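Local coordinates for protein phosphatase (Thermotoga maritima, PDB 1NF2) that probably hydrolyses phosphate esters with the help of a bound magnesium ion, as a member of the haloacid dehalogenase family, at residues K82-P85 and E86-K89; E93-P97 and L98-W102; P134-S137 and E138-K142. All coordinates share one frame; numbering follows the deposited sequence.

Overall arrangement
All three contacts are local and lie in the part of the chain built round the six-stranded sheet, probably the cap domain of this HAD-family protein, away from the magnesium site. In chain order, contact 1 starts helix 85-95, contact 2 leads from its far end into strand 102-105, and contact 3 starts helix 136-143. Their centres are about 15 Å apart between contacts 1 and 2, 12 Å between 1 and 3, and 13 Å between 2 and 3. Val140 and Ser141 of contact 3 pack against contact 1, Leu136 and Ser137 against contact 2. The three turns thus probably help to join two helices and the sheet into one packed layer of the cap.

Contact 1: K82-P85 and E86-K89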
loop_
_atom_site.group_PDB
_atom_site.type_symbol
_atom_site.label_atom_id
_atom_site.label_comp_id
_atom_site.label_asym_id
_atom_site.label_seq_id
_atom_site.Cartn_x
_atom_site.Cartn_y
_atom_site.Cartn_z
ATOM N N LYS A 82 -5.474 -2.196 -12.252
ATOM C CA LYS A 82 -4.250 -1.963 -13.016
ATOM C C LYS A 82 -4.413 -0.898 -14.092
ATOM O O LYS A 82 -5.514 -0.378 -14.319
ATOM C CB LYS A 82 -3.773 -3.277 -13.645
ATOM C CG LYS A 82 -4.820 -3.987 -14.482
ATOM C CD LYS A 82 -4.550 -5.486 -14.557
ATOM C CE LYS A 82 -3.188 -5.795 -15.160
ATOM N NZ LYS A 82 -2.907 -7.262 -15.201
ATOM N N ILE A 83 -3.302 -0.528 -14.719
ATOM C CA ILE A 83 -3.365 0.444 -15.799
ATOM C C ILE A 83 -3.751 -0.371 -17.036
ATOM O O ILE A 83 -3.071 -1.340 -17.392
ATOM C CB ILE A 83 -2.003 1.142 -16.038
ATOM C CG1 ILE A 83 -1.676 2.083 -14.879
ATOM C CG2 ILE A 83 -2.050 1.947 -17.322
ATOM C CD1 ILE A 83 -0.444 1.693 -14.096
ATOM N N PRO A 84 -4.866 -0.009 -17.688
ATOM C CA PRO A 84 -5.293 -0.747 -18.885
ATOM C C PRO A 84 -4.185 -0.780 -19.938
ATOM O O PRO A 84 -3.582 0.250 -20.244
ATOM C CB PRO A 84 -6.533 0.020 -19.345
ATOM C CG PRO A 84 -6.310 1.413 -18.811
ATOM C CD PRO A 84 -5.735 1.153 -17.439
ATOM N N PRO A 85 -3.897 -1.970 -20.496
ATOM C CA PRO A 85 -2.858 -2.161 -21.513
ATOM C C PRO A 85 -2.835 -1.109 -22.620
ATOM O O PRO A 85 -1.830 -0.954 -23.307
ATOM C CB PRO A 85 -3.153 -3.562 -22.041
ATOM C CG PRO A 85 -3.628 -4.264 -20.820
ATOM C CD PRO A 85 -4.585 -3.245 -20.221
ATOM N N GLU A 86 -3.944 -0.391 -22.788
ATOM C CA GLU A 86 -4.031 0.649 -23.805
ATOM C C GLU A 86 -3.370 1.927 -23.317
ATOM O O GLU A 86 -2.386 2.384 -23.897
ATOM C CB GLU A 86 -5.491 0.924 -24.169
ATOM C CG GLU A 86 -6.131 -0.194 -24.971
ATOM C CD GLU A 86 -5.329 -0.551 -26.210
ATOM O OE1 GLU A 86 -5.107 0.342 -27.056
ATOM O OE2 GLU A 86 -4.917 -1.723 -26.338
ATOM N N VAL A 87 -3.914 2.509 -22.255
ATOM C CA VAL A 87 -3.340 3.719 -21.689
ATOM C C VAL A 87 -1.886 3.424 -21.313
ATOM O O VAL A 87 -1.022 4.297 -21.382
ATOM C CB VAL A 87 -4.116 4.164 -20.434
ATOM C CG1 VAL A 87 -3.343 5.239 -19.687
ATOM C CG2 VAL A 87 -5.487 4.690 -20.836
ATOM N N ALA A 88 -1.623 2.179 -20.928
ATOM C CA ALA A 88 -0.281 1.769 -20.547
ATOM C C ALA A 88 0.626 1.819 -21.767
ATOM O O ALA A 88 1.752 2.314 -21.696
ATOM C CB ALA A 88 -0.304 0.363 -19.972
ATOM N N LYS A 89 0.130 1.300 -22.887
ATOM C CA LYS A 89 0.898 1.294 -24.123
ATOM C C LYS A 89 1.163 2.729 -24.563
ATOM O O LYS A 89 2.284 3.067 -24.939
ATOM C CB LYS A 89 0.150 0.540 -25.224
ATOM C CG LYS A 89 0.985 0.310 -26.478
ATOM C CD LYS A 89 0.267 -0.582 -27.481
ATOM C CE LYS A 89 1.161 -0.903 -28.670
ATOM N NZ LYS A 89 0.497 -1.823 -29.635
#
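Ile83 and Ala88 meet across the first turn of helix 85-95, where the methyl CG2 of Ile83 lies 3.5 Å from CB of Ala88. With chi1 at -70°, CG1 of Ile83 stands beside the backbone N and CG2 is left anti to it, beside the carbonyl carbon and turned to the helix. This is the tight, buried part of the contact. A branched side chain suits Ile83 because one branch can touch the turn while the other leads off it, and the small Ala88 lets the loop come close: its CB is also 3.3 Å from Pro84 O. That oxygen accepts the amide of Ala88, with Ala88 N and Pro84 O 2.8 Å apart. On the next step Lys89 N reaches Pro85 O at 3.0 Å.

The other side is looser. Pro84 and Val87 lie side by side and point the same way, Pro84 CG being 3.9 Å from Val87 CB. Glu86, bent about its CB-CG bond, is exposed; an acidic residue so early in a helix is probably favoured by the positive end of the helix dipole. The extended Lys89 chain passes Ser141 of helix 136-143 before its end leads off to the exposed side. Beyond the turn, Ala88 rests on Val140 of that helix, and Ile83 pairs through its backbone with Thr145.

Pro84 holds the N-cap position and Pro85 opens the helix, a place that suits proline: an N-H in the first turn would find no carbonyl of the helix to bond to, and proline, which has none, loses nothing there. Ile83 just before the cap, packed on Ala88 in the fourth helical position, is the arrangement of a hydrophobic staple at a helix N-terminus.

Contact 2: E93-P97 and L98-W102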
loop_
_atom_site.group_PDB
_atom_site.type_symbol
_atom_site.label_atom_id
_atom_site.label_comp_id
_atom_site.label_asym_id
_atom_site.label_seq_id
_atom_site.Cartn_x
_atom_site.Cartn_y
_atom_site.Cartn_z
ATOM N N GLU A 93 4.931 4.336 -25.053
ATOM C CA GLU A 93 5.357 4.826 -26.360
ATOM C C GLU A 93 5.646 6.325 -26.299
ATOM O O GLU A 93 6.484 6.839 -27.035
ATOM C CB GLU A 93 4.293 4.519 -27.415
ATOM C CG GLU A 93 4.254 3.042 -27.788
ATOM C CD GLU A 93 3.198 2.709 -28.826
ATOM O OE1 GLU A 93 3.144 1.533 -29.251
ATOM O OE2 GLU A 93 2.423 3.616 -29.212
ATOM N N TYR A 94 4.971 7.016 -25.392
ATOM C CA TYR A 94 5.163 8.449 -25.219
ATOM C C TYR A 94 6.459 8.732 -24.451
ATOM O O TYR A 94 7.221 9.645 -24.784
ATOM C CB TYR A 94 3.986 9.019 -24.432
ATOM C CG TYR A 94 3.969 10.526 -24.300
ATOM C CD1 TYR A 94 3.247 11.317 -25.196
ATOM C CD2 TYR A 94 4.637 11.159 -23.255
ATOM C CE1 TYR A 94 3.185 12.705 -25.048
ATOM C CE2 TYR A 94 4.586 12.540 -23.099
ATOM C CZ TYR A 94 3.857 13.307 -23.997
ATOM O OH TYR A 94 3.803 14.671 -23.835
ATOM N N ILE A 95 6.704 7.920 -23.428
ATOM C CA ILE A 95 7.853 8.084 -22.555
ATOM C C ILE A 95 9.212 7.604 -23.072
ATOM O O ILE A 95 10.248 8.157 -22.698
ATOM C CB ILE A 95 7.562 7.398 -21.210
ATOM C CG1 ILE A 95 8.389 8.034 -20.104
ATOM C CG2 ILE A 95 7.881 5.916 -21.298
ATOM C CD1 ILE A 95 8.141 7.400 -18.762
ATOM N N LYS A 96 9.226 6.588 -23.928
ATOM C CA LYS A 96 10.491 6.066 -24.431
ATOM C C LYS A 96 11.346 7.054 -25.231
ATOM O O LYS A 96 12.550 7.162 -24.997
ATOM C CB LYS A 96 10.251 4.781 -25.237
ATOM C CG LYS A 96 9.842 3.595 -24.354
ATOM C CD LYS A 96 9.448 2.356 -25.162
ATOM C CE LYS A 96 10.647 1.692 -25.828
ATOM N NZ LYS A 96 11.622 1.147 -24.835
ATOM N N PRO A 97 10.744 7.792 -26.178
ATOM C CA PRO A 97 11.557 8.739 -26.946
ATOM C C PRO A 97 12.232 9.770 -26.041
ATOM O O PRO A 97 13.215 10.402 -26.424
ATOM C CB PRO A 97 10.542 9.380 -27.892
ATOM C CG PRO A 97 9.540 8.285 -28.101
ATOM C CD PRO A 97 9.366 7.745 -26.698
ATOM N N LEU A 98 11.695 9.930 -24.835
ATOM C CA LEU A 98 12.226 10.881 -23.862
ATOM C C LEU A 98 13.437 10.353 -23.092
ATOM O O LEU A 98 13.942 11.019 -22.187
ATOM C CB LEU A 98 11.119 11.274 -22.878
ATOM C CG LEU A 98 10.312 12.543 -23.167
ATOM C CD1 LEU A 98 10.108 12.711 -24.659
ATOM C CD2 LEU A 98 8.990 12.484 -22.428
ATOM N N ASN A 99 13.901 9.162 -23.457
ATOM C CA ASN A 99 15.042 8.536 -22.792
ATOM C C ASN A 99 15.067 8.762 -21.285
ATOM O O ASN A 99 15.755 9.658 -20.787
ATOM C CB ASN A 99 16.359 9.018 -23.402
ATOM C CG ASN A 99 16.908 8.047 -24.425
ATOM O OD1 ASN A 99 16.354 7.892 -25.514
ATOM N ND2 ASN A 99 17.998 7.371 -24.071
ATOM N N VAL A 100 14.308 7.934 -20.569
ATOM C CA VAL A 100 14.219 8.004 -19.117
ATOM C C VAL A 100 14.458 6.622 -18.525
ATOM O O VAL A 100 14.593 5.637 -19.252
ATOM C CB VAL A 100 12.828 8.480 -18.672
ATOM C CG1 VAL A 100 12.554 9.871 -19.213
ATOM C CG2 VAL A 100 11.772 7.504 -19.162
ATOM N N HIS A 101 14.518 6.553 -17.201
ATOM C CA HIS A 101 14.717 5.284 -16.516
ATOM C C HIS A 101 13.402 4.890 -15.852
ATOM O O HIS A 101 13.010 5.439 -14.822
ATOM C CB HIS A 101 15.842 5.408 -15.486
ATOM C CG HIS A 101 17.199 5.569 -16.102
ATOM N ND1 HIS A 101 17.750 4.624 -16.944
ATOM C CD2 HIS A 101 18.105 6.572 -16.020
ATOM C CE1 HIS A 101 18.935 5.038 -17.352
ATOM N NE2 HIS A 101 19.175 6.217 -16.806
ATOM N N TRP A 102 12.713 3.942 -16.472
ATOM C CA TRP A 102 11.435 3.496 -15.956
ATOM C C TRP A 102 11.426 2.016 -15.629
ATOM O O TRP A 102 12.180 1.227 -16.201
ATOM C CB TRP A 102 10.324 3.798 -16.963
ATOM C CG TRP A 102 10.512 3.116 -18.277
ATOM C CD1 TRP A 102 11.405 3.447 -19.256
ATOM C CD2 TRP A 102 9.784 1.984 -18.763
ATOM N NE1 TRP A 102 11.274 2.593 -20.325
ATOM C CE2 TRP A 102 10.287 1.686 -20.050
ATOM C CE3 TRP A 102 8.753 1.193 -18.237
ATOM C CZ2 TRP A 102 9.795 0.629 -20.819
ATOM C CZ3 TRP A 102 8.262 0.145 -19.000
ATOM C CH2 TRP A 102 8.783 -0.129 -20.282
HETATM O O HOH W 1 13.409 6.003 -22.273
#
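The turn that leads from the C-terminal end of helix 85-95 into strand 102-105 is closed by Ile95 and Val100, whose buried side chains cross at about a right angle. CG1 of Ile95 lies 3.6 Å from CG2 of Val100, and Ile95 CD1 touches the same methyl. With CG1 of Ile95 anti to the backbone N (chi1 -155°), the chain reaches out to this methyl, which sits between the backbone N and carbonyl carbon of Val100 and so is held against Ile95. Apolar side chains suit this buried spot.

The backbone turns by two successive bonds from residue i+3 to residue i. Leu98 N donates to Ile95 O at 3.1 Å, and Asn99 N to Lys96 O at 2.9 Å. Pro97, which has no amide hydrogen to give, fits in the bend. Asn99 takes a positive phi of 38°, a conformation asparagine tolerates better than most residues. A water extends the turn: it accepts from Val100 N at 2.7 Å and donates to Lys96 O, which therefore holds two partners.

On the flanks, Leu98 CD2 comes to 4.5 Å from Tyr94 CE2, obliquely to the ring. The aliphatic part of Lys96 lies near the indole, Lys96 CG standing 4.4 Å from Trp102 NE1. The amine of this lysine forms a salt bridge with Glu113.

Helix 154-168 packs beside this turn, meeting Tyr94 and Leu98 through Ile163 and Val100 through Leu160. Ile95 touches Leu150 of strand 147-151, and the backbone of His101 pairs with Ile151 of that strand as the chain enters the sheet.

Contact 3: P134-S137 and E138-K142; sequences PNLS and ELVSK
Both Asn135 and Glu138 hold CG opposite the backbone N (chi1 -174° and 166°), and this brings their polar ends together beside the first turn of helix 136-143. Asn135 ND2 donates to Glu138 OE1 at 2.5 Å, shorter than usual, so the exact length is doubtful. The carboxylate oxygen uses its anti lone pair and lies close to the amide plane, although the two planar groups stand 80° apart. Putting an alanine in place of Asn135 would probably leave the Glu138 carboxylate without this mate and free to turn in solvent.

On the buried face, CD1 of Leu136 touches CD2 of Leu139 at 3.8 Å and CG2 of Val140 at 3.9 Å, one methyl meeting both. Val140 N bonds to Leu136 O at 2.9 Å. Further on, Ser137 O is gripped twice by Ser141: OG at 2.7 Å and the backbone N approach it from opposite faces of the carbonyl plane, so the small hydroxyl is satisfied within the helix.

Apolar side chains suit the face turned to the sheet, where Leu136 and Leu139 sit on Tyr111 and Val140 on Ala104; polar Asn135 and Glu138 suit the outer side. Asn135 at the N-cap makes no side-chain cap; its carbonyl accepts weak bonds from Glu138 N and Leu139 N. The whole is the N-terminal turn of an amphipathic helix lying on a beta sheet.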
loop_
_atom_site.group_PDB
_atom_site.type_symbol
_atom_site.label_atom_id
_atom_site.label_comp_id
_atom_site.label_asym_id
_atom_site.label_seq_id
_atom_site.Cartn_x
_atom_site.Cartn_y
_atom_site.Cartn_z
ATOM N N PRO A 134 14.955 -6.015 -20.831
ATOM C CA PRO A 134 15.139 -5.040 -21.913
ATOM C C PRO A 134 13.895 -4.890 -22.787
ATOM O O PRO A 134 13.647 -3.826 -23.358
ATOM C CB PRO A 134 16.321 -5.612 -22.688
ATOM C CG PRO A 134 16.120 -7.094 -22.529
ATOM C CD PRO A 134 15.798 -7.204 -21.053
ATOM N N ASN A 135 13.108 -5.959 -22.873
ATOM C CA ASN A 135 11.895 -5.959 -23.681
ATOM C C ASN A 135 10.654 -5.680 -22.829
ATOM O O ASN A 135 9.557 -6.163 -23.118
ATOM C CB ASN A 135 11.763 -7.303 -24.393
ATOM C CG ASN A 135 10.609 -7.333 -25.365
ATOM O OD1 ASN A 135 10.456 -6.431 -26.189
ATOM N ND2 ASN A 135 9.789 -8.374 -25.279
ATOM N N LEU A 136 10.839 -4.885 -21.781
ATOM C CA LEU A 136 9.753 -4.544 -20.873
ATOM C C LEU A 136 8.575 -3.898 -21.597
ATOM O O LEU A 136 7.419 -4.108 -21.227
ATOM C CB LEU A 136 10.271 -3.614 -19.774
ATOM C CG LEU A 136 9.306 -3.270 -18.637
ATOM C CD1 LEU A 136 8.687 -4.542 -18.064
ATOM C CD2 LEU A 136 10.070 -2.509 -17.559
ATOM N N SER A 137 8.865 -3.118 -22.635
ATOM C CA SER A 137 7.803 -2.461 -23.388
ATOM C C SER A 137 6.780 -3.469 -23.897
ATOM O O SER A 137 5.581 -3.195 -23.876
ATOM C CB SER A 137 8.386 -1.654 -24.558
ATOM O OG SER A 137 9.166 -2.469 -25.416
ATOM N N GLU A 138 7.237 -4.634 -24.349
ATOM C CA GLU A 138 6.305 -5.650 -24.837
ATOM C C GLU A 138 5.560 -6.318 -23.682
ATOM O O GLU A 138 4.358 -6.591 -23.771
ATOM C CB GLU A 138 7.028 -6.722 -25.664
ATOM C CG GLU A 138 6.174 -7.976 -25.896
ATOM C CD GLU A 138 6.784 -8.967 -26.880
ATOM O OE1 GLU A 138 7.981 -9.294 -26.753
ATOM O OE2 GLU A 138 6.052 -9.433 -27.778
ATOM N N LEU A 139 6.288 -6.583 -22.602
ATOM C CA LEU A 139 5.722 -7.214 -21.418
ATOM C C LEU A 139 4.518 -6.397 -20.934
ATOM O O LEU A 139 3.415 -6.923 -20.766
ATOM C CB LEU A 139 6.799 -7.290 -20.323
ATOM C CG LEU A 139 6.661 -8.324 -19.201
ATOM C CD1 LEU A 139 6.642 -9.693 -19.809
ATOM C CD2 LEU A 139 7.826 -8.228 -18.228
ATOM N N VAL A 140 4.734 -5.102 -20.726
ATOM C CA VAL A 140 3.678 -4.211 -20.256
ATOM C C VAL A 140 2.570 -4.024 -21.284
ATOM O O VAL A 140 1.399 -4.257 -20.994
ATOM C CB VAL A 140 4.235 -2.816 -19.905
ATOM C CG1 VAL A 140 3.095 -1.885 -19.511
ATOM C CG2 VAL A 140 5.243 -2.927 -18.774
ATOM N N SER A 141 2.950 -3.600 -22.484
ATOM C CA SER A 141 1.993 -3.359 -23.557
ATOM C C SER A 141 1.029 -4.514 -23.800
ATOM O O SER A 141 -0.042 -4.320 -24.370
ATOM C CB SER A 141 2.737 -3.033 -24.855
ATOM O OG SER A 141 3.473 -1.827 -24.723
ATOM N N LYS A 142 1.400 -5.710 -23.359
ATOM C CA LYS A 142 0.554 -6.878 -23.559
ATOM C C LYS A 142 0.086 -7.571 -22.280
ATOM O O LYS A 142 -0.754 -8.468 -22.329
ATOM C CB LYS A 142 1.284 -7.886 -24.459
ATOM C CG LYS A 142 0.743 -9.308 -24.395
ATOM C CD LYS A 142 1.194 -10.157 -25.572
ATOM C CE LYS A 142 0.462 -9.762 -26.846
ATOM N NZ LYS A 142 0.710 -10.735 -27.946
#